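Local structure of trypsin inhibitor BGIT (Momordica charantia, 1VBW) at residues A22-E25 with R30-A33. The protein inhibits trypsin, and probably other serine proteases, as a small plant protein of the potato inhibitor family. Numbering follows the deposited sequence.
Sequences AVIE and RVRA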
# COMPACT_ATOMS: atom_id res chain seq x y z
N ALA A 22 -5.33 -2.86 -6.57
CA ALA A 22 -6.26 -2.27 -7.49
C ALA A 22 -7.13 -1.21 -6.86
O ALA A 22 -7.38 -0.18 -7.46
CB ALA A 22 -7.18 -3.43 -8.05
N VAL A 23 -7.58 -1.43 -5.60
CA VAL A 23 -8.38 -0.40 -4.95
C VAL A 23 -7.54 0.87 -4.75
O VAL A 23 -8.02 1.96 -5.06
CB VAL A 23 -8.89 -0.89 -3.59
CG1 VAL A 23 -9.50 0.25 -2.76
CG2 VAL A 23 -9.93 -2.01 -3.74
N ILE A 24 -6.34 0.70 -4.24
CA ILE A 24 -5.47 1.87 -3.94
C ILE A 24 -5.23 2.66 -5.20
O ILE A 24 -5.34 3.90 -5.23
CB ILE A 24 -4.16 1.33 -3.34
CG1 ILE A 24 -4.38 0.75 -1.96
CG2 ILE A 24 -3.10 2.45 -3.32
CD1 ILE A 24 -3.28 -0.16 -1.53
N GLU A 25 -4.84 1.98 -6.28
CA GLU A 25 -4.43 2.68 -7.48
C GLU A 25 -5.60 3.30 -8.21
O GLU A 25 -5.37 4.25 -8.99
CB GLU A 25 -3.67 1.71 -8.41
CG GLU A 25 -2.30 1.39 -7.83
CD GLU A 25 -1.43 0.45 -8.68
OE1 GLU A 25 -1.77 0.17 -9.85
OE2 GLU A 25 -0.34 0.11 -8.21
N ARG A 30 -2.50 8.91 -8.28
CA ARG A 30 -1.13 9.43 -8.13
C ARG A 30 -0.24 8.52 -7.30
O ARG A 30 0.87 8.93 -6.95
CB ARG A 30 -1.21 10.81 -7.53
CG ARG A 30 -1.96 11.78 -8.52
CD ARG A 30 -2.08 13.18 -8.03
NE ARG A 30 -2.92 13.34 -6.86
CZ ARG A 30 -3.25 14.46 -6.25
NH1 ARG A 30 -2.80 15.67 -6.66
NH2 ARG A 30 -4.04 14.36 -5.20
N VAL A 31 -0.67 7.28 -7.06
CA VAL A 31 0.19 6.35 -6.34
C VAL A 31 0.27 5.03 -7.10
O VAL A 31 -0.63 4.63 -7.82
CB VAL A 31 -0.27 6.09 -4.90
CG1 VAL A 31 -0.41 7.41 -4.13
CG2 VAL A 31 -1.54 5.27 -4.83
N ARG A 32 1.37 4.33 -6.82
CA ARG A 32 1.55 2.95 -7.21
C ARG A 32 1.72 2.13 -5.96
O ARG A 32 2.52 2.48 -5.06
CB ARG A 32 2.81 2.81 -8.11
CG ARG A 32 3.18 1.37 -8.39
CD ARG A 32 4.26 1.25 -9.45
NE ARG A 32 4.76 -0.10 -9.59
CZ ARG A 32 5.84 -0.60 -8.96
NH1 ARG A 32 6.62 0.20 -8.22
NH2 ARG A 32 6.15 -1.87 -9.12
N ALA A 33 0.95 1.03 -5.88
CA ALA A 33 1.03 0.12 -4.74
C ALA A 33 2.08 -0.95 -5.03
O ALA A 33 2.11 -1.55 -6.11
CB ALA A 33 -0.33 -0.50 -4.51
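Glu25 reaches from the helix to the edge of the sheet, where its carboxylate accepts a hydrogen bond from the backbone of Ala33. From CB the chain leaves with CG beside the backbone N and anti to the carbonyl carbon (chi1 -72°) and runs on extended, which carries the carboxylate to the backbone of 30-33. CB itself stays back on the helix, but CG lies against the carbonyl oxygen of Val31, Glu25 CG to Val31 O 3.6 Å. CD follows, 3.7 Å from Ala33 N. At the tip OE2 receives the N-H of Ala33 on its anti lone pair, the one facing away from OE1; Ala33 N to Glu25 OE2 is 2.8 Å, and the N-H...O angle is 159°. OE2 also lies 3.7 Å from Arg32 CG. A second grip comes from Lys21, one helical turn earlier, whose NZ forms a salt bridge with OE2 and is also hydrogen-bonded to Ala33 O. Without the carboxylate, as with an alanine here, the N-H of Ala33 is likely to lose its acceptor and Lys21 its salt-bridge partner.

In the fold of the potato inhibitor family the helix 17-27 packs on the sheet, and here it meets strand 32-37, which follows it after a short turn and forms one edge of that sheet. Beneath the polar bridge, Ile24 crosses Val31 at about a right angle, Ile24 CG2 touching Val31 CG2 at 3.6 Å. Ile24 CD1 lies 4.2 Å from Ala33 CB. Ile24 also touches Val51 and Val53 of the neighbouring parallel strand and, from loops, Trp9, Leu12 and Pro65.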